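Local atomic coordinates of uncharacterized esterase YxiM (Bacillus subtilis, PDB entry 2O14), a protein that is an uncharacterised esterase of the GDSL lipolytic family that probably hydrolyses ester bonds through a serine nucleophile. Residues I165-D170 / F200-M205; S171-Y176 / N204-G209. All blocks are in the same frame, centred on the assembly; numbering follows the deposited sequence.

Contact 1: I165-D170 / F200-M205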
# COMPACT_ATOMS: atom_id res chain seq x y z
N ILE A 165 4.02 10.41 0.15
CA ILE A 165 2.94 10.36 -0.83
C ILE A 165 2.14 9.12 -0.45
O ILE A 165 2.64 8.00 -0.58
CB ILE A 165 3.45 10.14 -2.26
CG1 ILE A 165 4.41 11.26 -2.68
CG2 ILE A 165 2.26 10.07 -3.23
CD1 ILE A 165 3.74 12.60 -2.79
N TYR A 166 0.91 9.30 0.04
CA TYR A 166 0.08 8.16 0.41
C TYR A 166 -0.80 7.84 -0.80
O TYR A 166 -1.55 8.69 -1.27
CB TYR A 166 -0.80 8.51 1.62
CG TYR A 166 0.00 8.73 2.88
CD1 TYR A 166 0.35 7.66 3.70
CD2 TYR A 166 0.44 10.00 3.23
CE1 TYR A 166 1.12 7.85 4.85
CE2 TYR A 166 1.21 10.20 4.37
CZ TYR A 166 1.55 9.13 5.17
OH TYR A 166 2.32 9.33 6.29
N VAL A 167 -0.69 6.61 -1.30
CA VAL A 167 -1.46 6.22 -2.47
C VAL A 167 -2.66 5.33 -2.18
O VAL A 167 -2.56 4.32 -1.47
CB VAL A 167 -0.57 5.48 -3.50
CG1 VAL A 167 -1.33 5.28 -4.80
CG2 VAL A 167 0.71 6.27 -3.74
N GLY A 168 -3.81 5.71 -2.74
CA GLY A 168 -5.02 4.93 -2.59
C GLY A 168 -5.41 4.43 -3.97
O GLY A 168 -5.21 5.14 -4.96
N GLY A 169 -5.96 3.23 -4.06
CA GLY A 169 -6.34 2.72 -5.37
C GLY A 169 -6.79 1.27 -5.37
O GLY A 169 -7.04 0.69 -4.32
N ASP A 170 -6.87 0.70 -6.57
CA ASP A 170 -7.29 -0.69 -6.74
C ASP A 170 -6.18 -1.57 -7.34
O ASP A 170 -4.99 -1.31 -7.14
CB ASP A 170 -8.53 -0.77 -7.64
CG ASP A 170 -8.34 -0.03 -8.96
OD1 ASP A 170 -7.22 -0.07 -9.51
OD2 ASP A 170 -9.32 0.58 -9.46
N PHE A 200 10.27 12.57 -1.07
CA PHE A 200 9.05 11.88 -0.66
C PHE A 200 9.24 10.40 -0.37
O PHE A 200 10.08 9.73 -0.96
CB PHE A 200 7.97 11.96 -1.73
CG PHE A 200 7.47 13.34 -2.01
CD1 PHE A 200 7.85 14.01 -3.17
CD2 PHE A 200 6.57 13.96 -1.14
CE1 PHE A 200 7.34 15.27 -3.47
CE2 PHE A 200 6.06 15.22 -1.43
CZ PHE A 200 6.44 15.88 -2.60
N GLN A 201 8.42 9.92 0.56
CA GLN A 201 8.38 8.50 0.88
C GLN A 201 7.11 8.13 0.13
O GLN A 201 6.21 8.96 -0.02
CB GLN A 201 8.16 8.27 2.38
CG GLN A 201 9.41 8.27 3.23
CD GLN A 201 10.44 7.27 2.74
OE1 GLN A 201 11.27 7.59 1.89
NE2 GLN A 201 10.38 6.04 3.25
N VAL A 202 7.02 6.90 -0.36
CA VAL A 202 5.82 6.48 -1.06
C VAL A 202 5.20 5.31 -0.33
O VAL A 202 5.83 4.27 -0.16
CB VAL A 202 6.13 6.05 -2.52
CG1 VAL A 202 4.86 5.60 -3.20
CG2 VAL A 202 6.77 7.20 -3.29
N ARG A 203 3.97 5.48 0.15
CA ARG A 203 3.27 4.40 0.83
C ARG A 203 2.04 4.05 0.01
O ARG A 203 1.02 4.74 0.06
CB ARG A 203 2.88 4.82 2.25
CG ARG A 203 4.06 5.09 3.18
CD ARG A 203 3.59 5.55 4.56
NE ARG A 203 2.91 4.48 5.29
CZ ARG A 203 3.50 3.63 6.12
NH1 ARG A 203 4.80 3.73 6.35
NH2 ARG A 203 2.80 2.68 6.71
N ASN A 204 2.15 2.98 -0.77
CA ASN A 204 1.08 2.52 -1.64
C ASN A 204 0.09 1.66 -0.87
O ASN A 204 0.30 0.45 -0.70
CB ASN A 204 1.67 1.72 -2.81
CG ASN A 204 0.65 1.43 -3.88
OD1 ASN A 204 -0.53 1.72 -3.72
ND2 ASN A 204 1.10 0.85 -4.99
N MSE A 205 -1.00 2.28 -0.42
CA MSE A 205 -2.02 1.59 0.37
C MSE A 205 -3.18 1.03 -0.45
O MSE A 205 -4.16 0.54 0.11
CB MSE A 205 -2.58 2.54 1.44
CG MSE A 205 -1.53 3.21 2.31
SE MSE A 205 -0.26 1.94 3.11
CE MSE A 205 -1.36 1.30 4.58
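The backbones of Ile165 and Val167 hydrogen-bond to Gln201, Arg203 and Met205 (selenomethionine) in a ladder of four bonds joining two neighbouring parallel strands, connected through helix 187-190 in the first beta-alpha-beta unit of the SGNH-hydrolase domain. Ile165 N gives a short bond to Gln201 O, 2.6 Å, and Ile165 O accepts from Arg203 N at 2.9 Å. Val167 N donates to Arg203 O in a nearly straight bond, N-H...O 176°. The ladder closes where the 201-204 strand ends: Met205 N reaches Val167 O at 2.8 Å, with only 134° at hydrogen. Strand 201-204 is outermost in the five-stranded sheet, while strand 164-169 also bonds to strand 233-237 on its other side.

Tyr166 and Arg203 share one face of the sheet, their side chains side by side and pointing the same way. Ring and guanidinium planes are 49° apart, and the aliphatic Arg203 CD touches Tyr166 CE1, at 3.4 Å. On the other face Val167 CB and CG1 rest against Asn204 OD1, while Asn204 ND2 bonds beyond the strands to Val173 O. Just before strand 201-204 begins, the Phe200 ring receives Ile165 CD1 over one face in a CH-pi contact, 3.8 Å from the centroid and displaced toward CD2.

Contact 2: S171-Y176 / N204-G209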
# COMPACT_ATOMS: atom_id res chain seq x y z
N SER A 171 -6.58 -2.59 -8.09
CA SER A 171 -5.66 -3.53 -8.73
C SER A 171 -4.69 -2.89 -9.74
O SER A 171 -3.60 -3.42 -9.97
CB SER A 171 -6.44 -4.63 -9.44
OG SER A 171 -7.24 -5.37 -8.53
N THR A 172 -5.09 -1.78 -10.35
CA THR A 172 -4.22 -1.14 -11.33
C THR A 172 -3.26 -0.15 -10.66
O THR A 172 -2.40 0.43 -11.32
CB THR A 172 -5.03 -0.38 -12.41
OG1 THR A 172 -5.71 0.73 -11.82
CG2 THR A 172 -6.05 -1.30 -13.06
N VAL A 173 -3.40 0.00 -9.34
CA VAL A 173 -2.57 0.93 -8.56
C VAL A 173 -1.71 0.27 -7.47
O VAL A 173 -0.58 0.70 -7.21
CB VAL A 173 -3.46 1.99 -7.86
CG1 VAL A 173 -2.59 2.96 -7.07
CG2 VAL A 173 -4.31 2.73 -8.89
N CYS A 174 -2.25 -0.77 -6.85
CA CYS A 174 -1.59 -1.47 -5.75
C CYS A 174 -0.24 -2.13 -6.02
O CYS A 174 0.22 -2.20 -7.16
CB CYS A 174 -2.53 -2.53 -5.16
SG CYS A 174 -2.78 -3.96 -6.22
N ASN A 175 0.37 -2.61 -4.94
CA ASN A 175 1.66 -3.29 -5.02
C ASN A 175 1.49 -4.78 -5.24
O ASN A 175 0.58 -5.41 -4.70
CB ASN A 175 2.45 -3.10 -3.72
CG ASN A 175 2.95 -1.69 -3.52
OD1 ASN A 175 3.30 -1.01 -4.48
ND2 ASN A 175 3.01 -1.26 -2.26
N TYR A 176 2.38 -5.35 -6.05
CA TYR A 176 2.39 -6.78 -6.29
C TYR A 176 3.78 -7.24 -5.84
O TYR A 176 4.74 -6.47 -5.92
CB TYR A 176 2.16 -7.09 -7.77
CG TYR A 176 0.75 -6.81 -8.22
CD1 TYR A 176 0.33 -5.51 -8.51
CD2 TYR A 176 -0.19 -7.83 -8.31
CE1 TYR A 176 -1.00 -5.23 -8.86
CE2 TYR A 176 -1.52 -7.57 -8.66
CZ TYR A 176 -1.91 -6.27 -8.94
OH TYR A 176 -3.23 -6.01 -9.27
N ASN A 204 2.15 2.98 -0.77
CA ASN A 204 1.08 2.52 -1.64
C ASN A 204 0.09 1.66 -0.87
O ASN A 204 0.30 0.45 -0.70
CB ASN A 204 1.67 1.72 -2.81
CG ASN A 204 0.65 1.43 -3.88
OD1 ASN A 204 -0.53 1.72 -3.72
ND2 ASN A 204 1.10 0.85 -4.99
N MSE A 205 -1.00 2.28 -0.42
CA MSE A 205 -2.02 1.59 0.37
C MSE A 205 -3.18 1.03 -0.45
O MSE A 205 -4.16 0.54 0.11
CB MSE A 205 -2.58 2.54 1.44
CG MSE A 205 -1.53 3.21 2.31
SE MSE A 205 -0.26 1.94 3.11
CE MSE A 205 -1.36 1.30 4.58
N ALA A 206 -3.07 1.10 -1.77
CA ALA A 206 -4.11 0.59 -2.66
C ALA A 206 -4.25 -0.91 -2.48
O ALA A 206 -3.32 -1.58 -2.01
CB ALA A 206 -3.76 0.92 -4.10
N SER A 207 -5.41 -1.45 -2.84
CA SER A 207 -5.65 -2.89 -2.73
C SER A 207 -6.49 -3.40 -3.90
O SER A 207 -7.34 -2.68 -4.42
CB SER A 207 -6.35 -3.21 -1.41
OG SER A 207 -7.63 -2.60 -1.35
N GLY A 208 -6.25 -4.64 -4.30
CA GLY A 208 -6.98 -5.21 -5.41
C GLY A 208 -8.49 -5.29 -5.24
O GLY A 208 -8.98 -5.71 -4.20
N GLY A 209 -9.22 -4.86 -6.27
CA GLY A 209 -10.67 -4.90 -6.24
C GLY A 209 -11.36 -3.91 -5.32
O GLY A 209 -12.57 -4.03 -5.08
O HOH W 1 -9.36 -3.93 -8.88
O HOH W 2 -0.63 -1.59 -2.29
O HOH W 3 4.26 0.86 -0.76
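Asn204 and Asn175 reach toward each other tip to tip, their amide planes 79° apart, where the loop holding the putative nucleophile Ser171 crosses the loop after strand 201-204. A chi1 of -169° sets Asn204 CG anti to the backbone N, and from there ND2 uses both N-H groups on the 171-176 loop. Asn204 ND2 lies 2.8 Å from Val173 O, which is almost in the plane of the Asn204 amide, and 2.9 Å from Asn175 OD1, approached from above the Asn175 carbonyl plane in a more bent bond, 134° at hydrogen. The OD1 of Asn204 turns back to Ala206 N, 3.3 Å away, an Asx turn that shapes its own loop. Water 3 links Asn175 ND2 to Asn204 N.

Ala206 CB touches both Val173 CG1 and Cys174 CB, 3.8 Å from each. At the far end Ser171 OG lies over the glycine backbone, 3.1 Å from Gly208 CA, and water 1 bridges OG to Gly209 N. The Gly209 N-H, which donates to this water, is placed as an oxyanion-hole donor might be in SGNH hydrolases. Tyr176 OH donates to Ser171 O (2.7 Å), tying the loop back on itself.

His342, a predicted catalytic partner, touches Ser171. Trp187 and Gln189 of helix 187-190 pack on Val173 and Asn175, strand 233-237 meets Val173 through Gln237, and strand 108-115 lies against Ser207.

Contact 2 continues contact 1 beyond the ends of the same two parallel strands; the centres of the two contacts lie about 9 Å apart. Contact 1 is buried and regular, built from a repeating backbone ladder with side chains on both faces of the sheet; contact 2 is only partly buried and irregular, relying on side-chain amides and bridging waters, with Gly208 exposed beside the putative nucleophile. Both contacts include Asn204 and Met205, but only Asn204 touches across each, passing from strand pairing to loop bridging. Between them, Gly169 O probably accepts a hydrogen bond from Ser207 N, and Val167 CG1 packs against Val173 CG1, joining the strand pair to the loop after it.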